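Local coordinates for protein alpha-L-rhamnosidase (Klebsiella oxytoca, PDB 4XHC) that hydrolyses terminal alpha-L-rhamnose residues from rhamnosides as a two-domain family GH78 glycosidase, with rhamnose held in a pocket of its catalytic domain, at residues E137-Y142 and S149-Q154; I359-S364 and S516-K521; G494-Y499 and E506-A511. All blocks are in the same frame, centred on the assembly; numbering follows the deposited sequence.

Interaction 1 of 3, residues E137-Y142 and S149-Q154; sequences EPFSDY and SWLQQQ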
loop_
_atom_site.group_PDB
_atom_site.type_symbol
_atom_site.label_atom_id
_atom_site.label_comp_id
_atom_site.label_asym_id
_atom_site.label_seq_id
_atom_site.Cartn_x
_atom_site.Cartn_y
_atom_site.Cartn_z
ATOM N N GLU A 137 -2.963 -15.794 -11.777
ATOM C CA GLU A 137 -4.212 -16.137 -11.109
ATOM C C GLU A 137 -4.504 -15.044 -10.079
ATOM O O GLU A 137 -3.599 -14.604 -9.362
ATOM C CB GLU A 137 -4.113 -17.497 -10.414
ATOM C CG GLU A 137 -3.469 -18.614 -11.232
ATOM C CD GLU A 137 -4.447 -19.483 -11.988
ATOM O OE1 GLU A 137 -5.555 -19.018 -12.326
ATOM O OE2 GLU A 137 -4.086 -20.651 -12.252
ATOM N N PRO A 138 -5.767 -14.591 -10.009
ATOM C CA PRO A 138 -6.078 -13.506 -9.079
ATOM C C PRO A 138 -6.094 -13.986 -7.621
ATOM O O PRO A 138 -6.661 -15.046 -7.319
ATOM C CB PRO A 138 -7.466 -13.045 -9.541
ATOM C CG PRO A 138 -8.085 -14.275 -10.115
ATOM C CD PRO A 138 -6.968 -15.073 -10.723
ATOM N N PHE A 139 -5.472 -13.204 -6.737
ATOM C CA PHE A 139 -5.442 -13.513 -5.300
ATOM C C PHE A 139 -6.828 -13.488 -4.664
ATOM O O PHE A 139 -7.070 -14.174 -3.685
ATOM C CB PHE A 139 -4.532 -12.541 -4.543
ATOM C CG PHE A 139 -3.051 -12.687 -4.849
ATOM C CD1 PHE A 139 -2.545 -13.783 -5.541
ATOM C CD2 PHE A 139 -2.155 -11.727 -4.409
ATOM C CE1 PHE A 139 -1.190 -13.897 -5.807
ATOM C CE2 PHE A 139 -0.799 -11.846 -4.669
ATOM C CZ PHE A 139 -0.315 -12.930 -5.373
ATOM N N SER A 140 -7.743 -12.707 -5.225
ATOM C CA SER A 140 -9.114 -12.660 -4.721
ATOM C C SER A 140 -9.847 -14.018 -4.766
ATOM O O SER A 140 -10.892 -14.161 -4.141
ATOM C CB SER A 140 -9.918 -11.595 -5.480
ATOM O OG SER A 140 -10.052 -11.934 -6.852
ATOM N N ASP A 141 -9.330 -15.002 -5.498
ATOM C CA ASP A 141 -9.975 -16.323 -5.557
ATOM C C ASP A 141 -9.414 -17.316 -4.548
ATOM O O ASP A 141 -9.875 -18.448 -4.473
ATOM C CB ASP A 141 -9.879 -16.923 -6.970
ATOM C CG ASP A 141 -10.704 -16.152 -8.010
ATOM O OD1 ASP A 141 -11.451 -15.199 -7.654
ATOM O OD2 ASP A 141 -10.578 -16.507 -9.209
ATOM N N TYR A 142 -8.416 -16.900 -3.778
ATOM C CA TYR A 142 -7.828 -17.771 -2.758
ATOM C C TYR A 142 -8.860 -18.166 -1.694
ATOM O O TYR A 142 -9.497 -17.296 -1.126
ATOM C CB TYR A 142 -6.638 -17.077 -2.091
ATOM C CG TYR A 142 -6.178 -17.813 -0.860
ATOM C CD1 TYR A 142 -5.470 -18.996 -0.979
ATOM C CD2 TYR A 142 -6.469 -17.345 0.417
ATOM C CE1 TYR A 142 -5.045 -19.685 0.135
ATOM C CE2 TYR A 142 -6.045 -18.027 1.542
ATOM C CZ TYR A 142 -5.333 -19.200 1.391
ATOM O OH TYR A 142 -4.908 -19.901 2.479
ATOM N N SER A 149 -2.890 -13.102 3.816
ATOM C CA SER A 149 -1.920 -12.030 3.958
ATOM C C SER A 149 -0.517 -12.455 3.562
ATOM O O SER A 149 0.341 -11.611 3.340
ATOM C CB SER A 149 -1.933 -11.486 5.385
ATOM O OG SER A 149 -1.363 -12.408 6.305
ATOM N N TRP A 150 -0.273 -13.757 3.479
ATOM C CA TRP A 150 1.008 -14.255 2.958
ATOM C C TRP A 150 1.229 -13.972 1.462
ATOM O O TRP A 150 2.368 -13.966 0.991
ATOM C CB TRP A 150 1.133 -15.764 3.190
ATOM C CG TRP A 150 1.458 -16.157 4.598
ATOM C CD1 TRP A 150 0.723 -16.975 5.410
ATOM C CD2 TRP A 150 2.601 -15.756 5.359
ATOM N NE1 TRP A 150 1.335 -17.100 6.629
ATOM C CE2 TRP A 150 2.491 -16.363 6.625
ATOM C CE3 TRP A 150 3.703 -14.928 5.099
ATOM C CZ2 TRP A 150 3.447 -16.181 7.630
ATOM C CZ3 TRP A 150 4.655 -14.743 6.101
ATOM C CH2 TRP A 150 4.519 -15.369 7.352
ATOM N N LEU A 151 0.141 -13.778 0.724
ATOM C CA LEU A 151 0.217 -13.517 -0.705
ATOM C C LEU A 151 0.802 -12.126 -0.956
ATOM O O LEU A 151 0.318 -11.133 -0.402
ATOM C CB LEU A 151 -1.167 -13.660 -1.335
ATOM C CG LEU A 151 -1.794 -15.053 -1.204
ATOM C CD1 LEU A 151 -3.230 -15.070 -1.687
ATOM C CD2 LEU A 151 -0.991 -16.082 -1.978
ATOM N N GLN A 152 1.839 -12.071 -1.797
ATOM C CA GLN A 152 2.728 -10.906 -1.905
ATOM C C GLN A 152 2.294 -9.885 -2.959
ATOM O O GLN A 152 2.194 -10.184 -4.147
ATOM C CB GLN A 152 4.153 -11.379 -2.193
ATOM C CG GLN A 152 4.684 -12.386 -1.176
ATOM C CD GLN A 152 6.095 -12.821 -1.495
ATOM O OE1 GLN A 152 7.038 -12.481 -0.788
ATOM N NE2 GLN A 152 6.249 -13.576 -2.575
ATOM N N GLN A 153 2.096 -8.654 -2.505
ATOM C CA GLN A 153 1.284 -7.689 -3.211
ATOM C C GLN A 153 1.473 -6.325 -2.561
ATOM O O GLN A 153 1.619 -6.246 -1.346
ATOM C CB GLN A 153 -0.154 -8.139 -3.046
ATOM C CG GLN A 153 -1.160 -7.417 -3.902
ATOM C CD GLN A 153 -2.556 -7.937 -3.658
ATOM O OE1 GLN A 153 -2.911 -8.300 -2.533
ATOM N NE2 GLN A 153 -3.348 -7.999 -4.714
ATOM N N GLN A 154 1.467 -5.248 -3.339
ATOM C CA GLN A 154 1.674 -3.914 -2.773
ATOM C C GLN A 154 1.164 -2.825 -3.696
ATOM O O GLN A 154 1.562 -2.771 -4.850
ATOM C CB GLN A 154 3.167 -3.685 -2.499
ATOM C CG GLN A 154 3.526 -2.362 -1.816
ATOM C CD GLN A 154 2.929 -2.232 -0.423
ATOM O OE1 GLN A 154 3.428 -2.819 0.539
ATOM N NE2 GLN A 154 1.853 -1.466 -0.311
#
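Phe-139, in a short 3-10 turn, and Leu-151, on the chain leading into strand 153-158, are the residues whose CA atoms come nearest across the segments, 7.3 Å apart, and no hydrogen bond links the two. Side chains bridge that gap. Leu-151 lays its CB over one face of the Phe-139 ring as a CH-pi contact, 3.9 Å from the centroid and displaced toward the rim, and its CD1 continues past CG of Phe-139 to end 4.0 Å from CB of Tyr-142. With CG of Phe-139 anti to the carbonyl carbon (chi1 -69°), the ring projects across to the second segment. Residues 137-142 and the first residues of 149-154 belong to the long connection between strands 122-129 and 153-158, neighbours in an antiparallel sheet of the N-terminal beta domain, and the second segment runs on into strand 153-158. At the ring's edge, near its plane, the backbone O of Gln-152 lies 3.5 Å from CE2. Gln-153 comes alongside, its extended chain bringing CD to 3.9 Å from Phe-139 CD2, with amide and ring planes 70° apart. The Tyr-142 hydroxyl hydrogen-bonds Leu-146 O, and Gln-153 also packs on Trp-157 of the second subunit.

Interaction 2 of 3, residues I359-S364 and S516-K521; sequences IDWQAS and SPYGSK. With RAM (alpha-L-rhamnopyranose), chain C.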
loop_
_atom_site.group_PDB
_atom_site.type_symbol
_atom_site.label_atom_id
_atom_site.label_comp_id
_atom_site.label_asym_id
_atom_site.label_seq_id
_atom_site.Cartn_x
_atom_site.Cartn_y
_atom_site.Cartn_z
ATOM N N ILE A 359 4.551 -35.807 10.903
ATOM C CA ILE A 359 4.866 -36.878 9.935
ATOM C C ILE A 359 4.819 -36.481 8.456
ATOM O O ILE A 359 5.817 -36.647 7.760
ATOM C CB ILE A 359 3.987 -38.124 10.130
ATOM C CG1 ILE A 359 3.958 -38.552 11.609
ATOM C CG2 ILE A 359 4.471 -39.259 9.241
ATOM C CD1 ILE A 359 5.299 -38.916 12.208
ATOM N N ASP A 360 3.679 -35.998 7.968
ATOM C CA ASP A 360 3.540 -35.558 6.558
ATOM C C ASP A 360 2.282 -34.706 6.418
ATOM O O ASP A 360 1.441 -34.684 7.309
ATOM C CB ASP A 360 3.456 -36.778 5.626
ATOM C CG ASP A 360 3.560 -36.423 4.126
ATOM O OD1 ASP A 360 3.959 -35.291 3.771
ATOM O OD2 ASP A 360 3.260 -37.304 3.281
ATOM N N TRP A 361 2.172 -33.970 5.321
ATOM C CA TRP A 361 0.933 -33.241 4.995
ATOM C C TRP A 361 -0.044 -34.160 4.261
ATOM O O TRP A 361 -0.173 -34.118 3.032
ATOM C CB TRP A 361 1.225 -31.986 4.169
ATOM C CG TRP A 361 1.612 -30.829 5.011
ATOM C CD1 TRP A 361 2.792 -30.155 4.990
ATOM C CD2 TRP A 361 0.817 -30.218 6.028
ATOM N NE1 TRP A 361 2.782 -29.146 5.930
ATOM C CE2 TRP A 361 1.579 -29.165 6.582
ATOM C CE3 TRP A 361 -0.468 -30.455 6.523
ATOM C CZ2 TRP A 361 1.091 -28.351 7.612
ATOM C CZ3 TRP A 361 -0.947 -29.660 7.545
ATOM C CH2 TRP A 361 -0.172 -28.618 8.080
ATOM N N GLN A 362 -0.714 -35.003 5.037
ATOM C CA GLN A 362 -1.598 -36.035 4.504
ATOM C C GLN A 362 -2.769 -36.213 5.473
ATOM O O GLN A 362 -2.697 -36.972 6.423
ATOM C CB GLN A 362 -0.801 -37.334 4.338
ATOM C CG GLN A 362 -1.608 -38.559 3.936
ATOM C CD GLN A 362 -2.292 -38.408 2.609
ATOM O OE1 GLN A 362 -3.364 -37.830 2.519
ATOM N NE2 GLN A 362 -1.659 -38.920 1.561
ATOM N N ALA A 363 -3.842 -35.484 5.228
ATOM C CA ALA A 363 -4.972 -35.444 6.150
ATOM C C ALA A 363 -5.568 -36.818 6.481
ATOM O O ALA A 363 -6.146 -36.991 7.536
ATOM C CB ALA A 363 -6.055 -34.536 5.576
ATOM N N SER A 364 -5.442 -37.789 5.585
ATOM C CA SER A 364 -6.027 -39.105 5.810
ATOM C C SER A 364 -5.057 -40.096 6.494
ATOM O O SER A 364 -5.336 -41.291 6.574
ATOM C CB SER A 364 -6.497 -39.681 4.471
ATOM O OG SER A 364 -5.377 -40.014 3.649
ATOM N N SER A 516 -2.553 -29.026 -2.718
ATOM C CA SER A 516 -2.210 -28.192 -1.583
ATOM C C SER A 516 -2.975 -28.616 -0.346
ATOM O O SER A 516 -4.201 -28.674 -0.386
ATOM C CB SER A 516 -2.544 -26.727 -1.842
ATOM O OG SER A 516 -2.200 -25.939 -0.705
ATOM N N PRO A 517 -2.262 -28.859 0.773
ATOM C CA PRO A 517 -2.962 -29.077 2.032
ATOM C C PRO A 517 -3.626 -27.814 2.556
ATOM O O PRO A 517 -4.461 -27.903 3.438
ATOM C CB PRO A 517 -1.841 -29.494 2.985
ATOM C CG PRO A 517 -0.627 -28.786 2.473
ATOM C CD PRO A 517 -0.798 -28.763 0.972
ATOM N N TYR A 518 -3.233 -26.651 2.036
ATOM C CA TYR A 518 -3.739 -25.359 2.501
ATOM C C TYR A 518 -4.963 -24.896 1.713
ATOM O O TYR A 518 -5.664 -23.993 2.154
ATOM C CB TYR A 518 -2.619 -24.312 2.450
ATOM C CG TYR A 518 -1.326 -24.796 3.066
ATOM C CD1 TYR A 518 -1.282 -25.231 4.376
ATOM C CD2 TYR A 518 -0.147 -24.839 2.325
ATOM C CE1 TYR A 518 -0.101 -25.686 4.937
ATOM C CE2 TYR A 518 1.045 -25.292 2.874
ATOM C CZ TYR A 518 1.071 -25.714 4.186
ATOM O OH TYR A 518 2.268 -26.135 4.751
ATOM N N GLY A 519 -5.215 -25.514 0.556
ATOM C CA GLY A 519 -6.389 -25.209 -0.263
ATOM C C GLY A 519 -6.145 -24.271 -1.437
ATOM O O GLY A 519 -7.097 -23.821 -2.054
ATOM N N SER A 520 -4.879 -23.991 -1.757
ATOM C CA SER A 520 -4.513 -23.308 -2.994
ATOM C C SER A 520 -3.036 -23.442 -3.252
ATOM O O SER A 520 -2.229 -23.237 -2.363
ATOM C CB SER A 520 -4.851 -21.829 -2.902
ATOM O OG SER A 520 -4.407 -21.116 -4.042
ATOM N N LYS A 521 -2.673 -23.776 -4.481
ATOM C CA LYS A 521 -1.265 -23.972 -4.821
ATOM C C LYS A 521 -0.531 -22.629 -4.786
ATOM O O LYS A 521 0.690 -22.605 -4.737
ATOM C CB LYS A 521 -1.133 -24.669 -6.188
ATOM C CG LYS A 521 -1.200 -23.708 -7.362
ATOM C CD LYS A 521 -1.866 -24.249 -8.622
ATOM C CE LYS A 521 -2.324 -23.050 -9.453
ATOM N NZ LYS A 521 -2.844 -23.403 -10.795
HETATM C C1 RAM C . 3.953 -26.214 7.744
HETATM C C2 RAM C . 5.247 -26.058 6.970
HETATM C C3 RAM C . 6.439 -26.410 7.841
HETATM C C4 RAM C . 6.114 -27.651 8.655
HETATM C C5 RAM C . 5.021 -27.306 9.653
HETATM C C6 RAM C . 4.114 -28.468 9.971
HETATM O O1 RAM C . 3.136 -25.156 7.431
HETATM O O2 RAM C . 5.181 -26.972 5.888
HETATM O O3 RAM C . 7.599 -26.647 7.041
HETATM O O4 RAM C . 7.259 -28.092 9.362
HETATM O O5 RAM C . 4.202 -26.231 9.146
#
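Trp-361 presents one face of its indole to Pro-517 and Tyr-518, and the second segment reaches that face through a tight turn. Ser-516 starts it: its OG accepts from the backbone N of Tyr-518 at 3.0 Å, an ST turn, with weaker bonds from the next two amides. Pro-517 then sets its ring on the indole, CB 3.9 Å from Trp-361 CE3 and CG over the five-membered ring in a CH-pi contact. Tyr-518 follows in a T-shaped stack, its edge toward the same indole face, the centroids 5.4 Å apart and the planes at 72°. Its first torsion (chi1 -48°) sets the ring beside the backbone N, and the phenol brings its OH to the bound rhamnose, where it accepts from O1 at 3.0 Å; Glu-506 OE2 is its protein partner. Trp-361 meets the sugar at the indole edge, NE1 donating to O2 at 3.2 Å in a nearly straight bond of 164°. Trp-361 and Tyr-518 thus both belong to the wall of the rhamnose pocket. Residues 359-364 lie in the loop joining helices 322-340 and 368-389 of the alpha-helical barrel, and residues 516-521 in the one between helices 482-498 and 534-540, where Pro-517 O takes a bond from Trp-145 NE1 of the connection leading to strand 153-158.

Interaction 3 of 3, residues G494-Y499 and E506-A511; sequences GAMVDY and EIFDPA. With RAM (alpha-L-rhamnopyranose), chain C.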
loop_
_atom_site.group_PDB
_atom_site.type_symbol
_atom_site.label_atom_id
_atom_site.label_comp_id
_atom_site.label_asym_id
_atom_site.label_seq_id
_atom_site.Cartn_x
_atom_site.Cartn_y
_atom_site.Cartn_z
ATOM N N GLY A 494 14.297 -34.999 -9.797
ATOM C CA GLY A 494 14.525 -34.727 -11.220
ATOM C C GLY A 494 13.281 -34.258 -11.963
ATOM O O GLY A 494 13.370 -33.497 -12.933
ATOM N N ALA A 495 12.116 -34.720 -11.505
ATOM C CA ALA A 495 10.831 -34.279 -12.062
ATOM C C ALA A 495 10.598 -32.794 -11.811
ATOM O O ALA A 495 10.155 -32.082 -12.709
ATOM C CB ALA A 495 9.686 -35.094 -11.488
ATOM N N MET A 496 10.903 -32.334 -10.600
ATOM C CA MET A 496 10.797 -30.914 -10.269
ATOM C C MET A 496 11.769 -30.094 -11.100
ATOM O O MET A 496 11.414 -29.028 -11.605
ATOM C CB MET A 496 11.026 -30.675 -8.773
ATOM C CG MET A 496 9.808 -31.011 -7.918
ATOM S SD MET A 496 9.989 -30.602 -6.168
ATOM C CE MET A 496 11.062 -31.921 -5.629
ATOM N N VAL A 497 12.982 -30.606 -11.282
ATOM C CA VAL A 497 13.952 -29.928 -12.132
ATOM C C VAL A 497 13.452 -29.851 -13.573
ATOM O O VAL A 497 13.463 -28.766 -14.162
ATOM C CB VAL A 497 15.332 -30.606 -12.100
ATOM C CG1 VAL A 497 16.252 -30.016 -13.170
ATOM C CG2 VAL A 497 15.948 -30.458 -10.715
ATOM N N ASP A 498 12.996 -30.979 -14.123
ATOM C CA ASP A 498 12.467 -31.010 -15.500
ATOM C C ASP A 498 11.270 -30.066 -15.711
ATOM O O ASP A 498 11.109 -29.512 -16.794
ATOM C CB ASP A 498 12.071 -32.434 -15.911
ATOM C CG ASP A 498 13.271 -33.366 -16.071
ATOM O OD1 ASP A 498 14.389 -32.897 -16.394
ATOM O OD2 ASP A 498 13.087 -34.586 -15.866
ATOM N N TYR A 499 10.443 -29.891 -14.679
ATOM C CA TYR A 499 9.337 -28.930 -14.714
ATOM C C TYR A 499 9.816 -27.469 -14.733
ATOM O O TYR A 499 9.031 -26.571 -15.007
ATOM C CB TYR A 499 8.404 -29.107 -13.503
ATOM C CG TYR A 499 7.349 -30.212 -13.577
ATOM C CD1 TYR A 499 6.444 -30.295 -14.635
ATOM C CD2 TYR A 499 7.221 -31.138 -12.540
ATOM C CE1 TYR A 499 5.478 -31.292 -14.675
ATOM C CE2 TYR A 499 6.262 -32.136 -12.575
ATOM C CZ TYR A 499 5.393 -32.206 -13.637
ATOM O OH TYR A 499 4.450 -33.199 -13.636
ATOM N N GLU A 506 7.936 -27.060 -1.235
ATOM C CA GLU A 506 7.395 -27.563 0.022
ATOM C C GLU A 506 6.540 -28.835 -0.184
ATOM O O GLU A 506 6.701 -29.826 0.537
ATOM C CB GLU A 506 6.546 -26.482 0.669
ATOM C CG GLU A 506 5.932 -26.857 2.013
ATOM C CD GLU A 506 4.872 -25.873 2.466
ATOM O OE1 GLU A 506 4.356 -25.139 1.591
ATOM O OE2 GLU A 506 4.560 -25.802 3.683
ATOM N N ILE A 507 5.645 -28.784 -1.167
ATOM C CA ILE A 507 4.683 -29.851 -1.440
ATOM C C ILE A 507 4.924 -30.440 -2.831
ATOM O O ILE A 507 5.076 -29.692 -3.789
ATOM C CB ILE A 507 3.236 -29.280 -1.433
ATOM C CG1 ILE A 507 2.939 -28.511 -0.136
ATOM C CG2 ILE A 507 2.209 -30.373 -1.675
ATOM C CD1 ILE A 507 3.089 -29.316 1.134
ATOM N N PHE A 508 4.949 -31.767 -2.953
ATOM C CA PHE A 508 5.011 -32.412 -4.280
ATOM C C PHE A 508 4.562 -33.889 -4.304
ATOM O O PHE A 508 5.265 -34.791 -3.827
ATOM C CB PHE A 508 6.416 -32.262 -4.902
ATOM C CG PHE A 508 6.520 -32.782 -6.319
ATOM C CD1 PHE A 508 5.549 -32.473 -7.272
ATOM C CD2 PHE A 508 7.594 -33.573 -6.703
ATOM C CE1 PHE A 508 5.643 -32.957 -8.565
ATOM C CE2 PHE A 508 7.688 -34.061 -7.998
ATOM C CZ PHE A 508 6.714 -33.751 -8.930
ATOM N N ASP A 509 3.370 -34.112 -4.847
ATOM C CA ASP A 509 2.855 -35.448 -5.147
ATOM C C ASP A 509 2.806 -35.554 -6.677
ATOM O O ASP A 509 1.965 -34.912 -7.303
ATOM C CB ASP A 509 1.451 -35.616 -4.543
ATOM C CG ASP A 509 0.774 -36.924 -4.942
ATOM O OD1 ASP A 509 1.430 -37.811 -5.541
ATOM O OD2 ASP A 509 -0.434 -37.058 -4.643
ATOM N N PRO A 510 3.713 -36.346 -7.284
ATOM C CA PRO A 510 3.802 -36.464 -8.749
ATOM C C PRO A 510 2.486 -36.765 -9.436
ATOM O O PRO A 510 2.244 -36.261 -10.519
ATOM C CB PRO A 510 4.764 -37.631 -8.944
ATOM C CG PRO A 510 5.642 -37.589 -7.742
ATOM C CD PRO A 510 4.818 -37.049 -6.610
ATOM N N ALA A 511 1.644 -37.573 -8.797
ATOM C CA ALA A 511 0.335 -37.930 -9.351
ATOM C C ALA A 511 -0.693 -36.789 -9.304
ATOM O O ALA A 511 -1.654 -36.822 -10.066
ATOM C CB ALA A 511 -0.219 -39.160 -8.645
HETATM C C1 RAM C . 3.953 -26.214 7.744
HETATM C C2 RAM C . 5.247 -26.058 6.970
HETATM C C3 RAM C . 6.439 -26.410 7.841
HETATM C C4 RAM C . 6.114 -27.651 8.655
HETATM C C5 RAM C . 5.021 -27.306 9.653
HETATM C C6 RAM C . 4.114 -28.468 9.971
HETATM O O1 RAM C . 3.136 -25.156 7.431
HETATM O O2 RAM C . 5.181 -26.972 5.888
HETATM O O3 RAM C . 7.599 -26.647 7.041
HETATM O O4 RAM C . 7.259 -28.092 9.362
HETATM O O5 RAM C . 4.202 -26.231 9.146
#
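Phe-508 plugs against Ala-495, Met-496 and Tyr-499, joining the C-terminal part of helix 482-498 to the loop that follows it in the (alpha/alpha)6 barrel, the six-hairpin fold of GH78 catalytic domains. The contact is wholly apolar. From CB, which has Met-496 SD 4.1 Å away, the Phe-508 side chain sets off with CG anti to the backbone N (chi1 -174°), carrying the ring to the helix. CG and CD2 come under the Met-496 side chain: its CG is 3.6 Å from Phe-508 CD2 and stands over the ring face as a CH-pi donor, while the sulfur sits obliquely, 4.5 Å from the centroid, in a Met-aromatic contact. The methionine is bent at its last torsion (chi3 -75°), which keeps CE close to the ring as well. Farther out, CE2 and CZ meet the CB of Ala-495 at the ring edge, 4.1 Å from CZ. CZ also touches Tyr-499 CE2 at 4.0 Å, near the tyrosine plane. Over the opposite face of Phe-508, toward its rim, lies the backbone N of Pro-510, just after Asp-509, whose OD1 accepts from Ala-511 N in an Asx turn. Outside the two segments, Trp-505 meets the ring edge-to-face, and Phe-508 O is bonded by Tyr-492 OH. At the start of residues 506-511, Glu-506 turns away from the helix toward the pocket. Its extended chain is held at OE1 by a salt bridge to Arg-241, and OE2 takes a hydrogen bond from rhamnose O2 at 2.6 Å.

Overall arrangement
Interaction 3 is nested in the chain loop that interaction 2 closes, and the two share the rhamnose, their centres about 15 Å apart. They meet directly where Tyr-518 OH lies 2.6 Å from Glu-506 OE2, probably a hydrogen bond, and where Ile-507 packs on Pro-517 and Trp-361. Interaction 1 belongs to the N-terminal domain, yet it borders the pocket loop: Tyr-142 CD1 is 3.5 Å from Ser-520 CB, and Glu-137 OE2 makes a long, weak ion pair with Lys-521 NZ. The side chain of Tyr-142 is about 11 Å from the sugar. Segment 516-521 therefore lies between the N-terminal domain and the pocket, touching both, while interaction 3 stays about 10 Å from interaction 1 at their nearest atoms.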